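Hypothetical protein lpg0944 (PDB 4RXV) is of unknown function but probably carries a papain-like cysteine peptidase fold in its N-terminal RavJ peptidase domain. Local coordinates at residues A[85-90]-A[222-227]. Numbering follows the deposited sequence.
Sequences NKKSSF and TPYTGT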
loop_
_atom_site.group_PDB
_atom_site.type_symbol
_atom_site.label_atom_id
_atom_site.label_comp_id
_atom_site.label_asym_id
_atom_site.label_seq_id
_atom_site.Cartn_x
_atom_site.Cartn_y
_atom_site.Cartn_z
ATOM N N ASN A 85 1.765 4.414 -11.541
ATOM C CA ASN A 85 0.990 5.628 -11.824
ATOM C C ASN A 85 1.132 6.121 -13.257
ATOM O O ASN A 85 0.538 7.125 -13.636
ATOM C CB ASN A 85 1.375 6.756 -10.874
ATOM C CG ASN A 85 0.711 6.625 -9.517
ATOM O OD1 ASN A 85 -0.012 5.666 -9.223
ATOM N ND2 ASN A 85 0.947 7.610 -8.682
ATOM N N LYS A 86 1.900 5.427 -14.075
ATOM C CA LYS A 86 1.966 5.779 -15.481
ATOM C C LYS A 86 0.624 5.510 -16.175
ATOM O O LYS A 86 0.006 4.460 -15.992
ATOM C CB LYS A 86 3.109 5.031 -16.161
ATOM C CG LYS A 86 4.455 5.500 -15.649
ATOM C CD LYS A 86 5.624 4.894 -16.411
ATOM C CE LYS A 86 6.964 5.374 -15.845
ATOM N NZ LYS A 86 7.092 6.859 -15.811
ATOM N N LYS A 87 0.162 6.487 -16.950
ATOM C CA LYS A 87 -1.077 6.338 -17.693
ATOM C C LYS A 87 -0.759 5.917 -19.106
ATOM O O LYS A 87 0.020 6.546 -19.790
ATOM C CB LYS A 87 -1.879 7.635 -17.707
ATOM C CG LYS A 87 -2.342 8.061 -16.330
ATOM C CD LYS A 87 -3.082 9.377 -16.404
ATOM C CE LYS A 87 -3.417 9.902 -15.017
ATOM N NZ LYS A 87 -4.163 11.184 -15.098
ATOM N N SER A 88 -1.370 4.829 -19.535
ATOM C CA SER A 88 -1.209 4.379 -20.897
ATOM C C SER A 88 -2.533 4.534 -21.598
ATOM O O SER A 88 -3.473 5.129 -21.063
ATOM C CB SER A 88 -0.779 2.915 -20.940
ATOM O OG SER A 88 -1.879 2.067 -20.670
ATOM N N SER A 89 -2.594 3.994 -22.806
ATOM C CA SER A 89 -3.801 4.009 -23.611
ATOM C C SER A 89 -4.930 3.177 -23.000
ATOM O O SER A 89 -6.099 3.404 -23.302
ATOM C CB SER A 89 -3.479 3.468 -25.000
ATOM O OG SER A 89 -2.223 3.960 -25.445
ATOM N N PHE A 90 -4.585 2.221 -22.144
ATOM C CA PHE A 90 -5.578 1.330 -21.561
ATOM C C PHE A 90 -6.417 2.103 -20.541
ATOM O O PHE A 90 -5.896 2.556 -19.507
ATOM C CB PHE A 90 -4.860 0.141 -20.905
ATOM C CG PHE A 90 -5.758 -0.994 -20.462
ATOM C CD1 PHE A 90 -7.110 -1.051 -20.752
ATOM C CD2 PHE A 90 -5.206 -2.029 -19.739
ATOM C CE1 PHE A 90 -7.884 -2.138 -20.316
ATOM C CE2 PHE A 90 -5.967 -3.089 -19.309
ATOM C CZ PHE A 90 -7.304 -3.148 -19.592
ATOM N N THR A 222 5.007 12.700 -8.343
ATOM C CA THR A 222 3.904 13.624 -8.491
ATOM C C THR A 222 2.661 12.945 -7.917
ATOM O O THR A 222 2.314 11.850 -8.339
ATOM C CB THR A 222 3.713 13.968 -9.957
ATOM O OG1 THR A 222 4.928 14.545 -10.465
ATOM C CG2 THR A 222 2.576 14.933 -10.118
ATOM N N PRO A 223 1.984 13.573 -6.944
ATOM C CA PRO A 223 0.719 12.981 -6.488
ATOM C C PRO A 223 -0.213 12.713 -7.659
ATOM O O PRO A 223 -0.262 13.504 -8.592
ATOM C CB PRO A 223 0.152 14.043 -5.547
ATOM C CG PRO A 223 1.375 14.762 -5.031
ATOM C CD PRO A 223 2.276 14.838 -6.240
ATOM N N TYR A 224 -0.940 11.608 -7.616
ATOM C CA TYR A 224 -1.721 11.212 -8.779
ATOM C C TYR A 224 -2.804 12.234 -9.119
ATOM O O TYR A 224 -3.133 12.437 -10.287
ATOM C CB TYR A 224 -2.368 9.864 -8.540
ATOM C CG TYR A 224 -2.857 9.163 -9.798
ATOM C CD1 TYR A 224 -1.965 8.819 -10.801
ATOM C CD2 TYR A 224 -4.191 8.776 -9.953
ATOM C CE1 TYR A 224 -2.363 8.160 -11.927
ATOM C CE2 TYR A 224 -4.613 8.094 -11.101
ATOM C CZ TYR A 224 -3.689 7.779 -12.071
ATOM O OH TYR A 224 -4.059 7.086 -13.192
ATOM N N THR A 225 -3.371 12.847 -8.092
ATOM C CA THR A 225 -4.318 13.953 -8.221
ATOM C C THR A 225 -3.975 15.028 -7.195
ATOM O O THR A 225 -3.293 14.776 -6.181
ATOM C CB THR A 225 -5.769 13.494 -7.981
ATOM O OG1 THR A 225 -5.924 13.018 -6.636
ATOM C CG2 THR A 225 -6.193 12.432 -8.972
ATOM N N GLY A 226 -4.469 16.230 -7.438
ATOM C CA GLY A 226 -4.316 17.299 -6.489
ATOM C C GLY A 226 -5.560 17.402 -5.642
ATOM O O GLY A 226 -6.674 17.348 -6.158
ATOM N N THR A 227 -5.384 17.586 -4.338
ATOM C CA THR A 227 -6.518 17.667 -3.434
ATOM C C THR A 227 -7.441 18.809 -3.857
ATOM O O THR A 227 -6.974 19.928 -4.102
ATOM C CB THR A 227 -6.043 17.961 -2.012
ATOM O OG1 THR A 227 -5.045 17.000 -1.641
ATOM C CG2 THR A 227 -7.210 17.942 -1.023
HETATM O O HOH W 1 1.547 10.170 -10.237
HETATM O O HOH W 2 -4.762 11.409 -12.445
#
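Tyr224 lies against Asn85 and Lys87 in a water-bridged surface contact between two loops, where the C-terminal tail (222-227), after strand 202-206, meets the loop between helix 74-84 and strand 91-92, which belongs to the RavJ peptidase domain. Both segments lack regular secondary structure, and no direct hydrogen bond joins them; between the segments themselves, packing on one tyrosine ring and two bridging waters make the contact. A chi1 of -163° turns the ring of Tyr224 away from its own N and across to lie beside Asn85 and Lys87. Asn85 CG touches Tyr224 CD1 at 3.7 Å, with the amide plane inclined 42° to the ring. The backbone O of Asn85 lies at the ring edge, 3.5 Å from Tyr224 CE1. Both ends of the amide are hydrogen-bonded, OD1 accepting from Arg98 and His108 and ND2 donating to Glu16, whose other carboxylate oxygen takes the backbone N-H of Tyr224. Glu16 thus ties both partners together from the N-terminal part of the chain, and Arg98 also makes a cation-pi contact with the tyrosine. A water links Asn85 ND2 to the carbonyl oxygen of Thr222, donating to the latter at 2.6 Å. Lys87, exposed to solvent, crosses the ring obliquely, its chain extended beyond CG so that CE reaches 3.4 Å from Tyr224 OH. Its ammonium lies 5.0 Å (NZ) from the centroid of the Tyr224 ring, at most a weak cation-pi attraction. The charge is also engaged by a second water, which sits over the centre of one ring face, accepts from Lys87 NZ at 2.7 Å and donates to Tyr224 O at 2.9 Å.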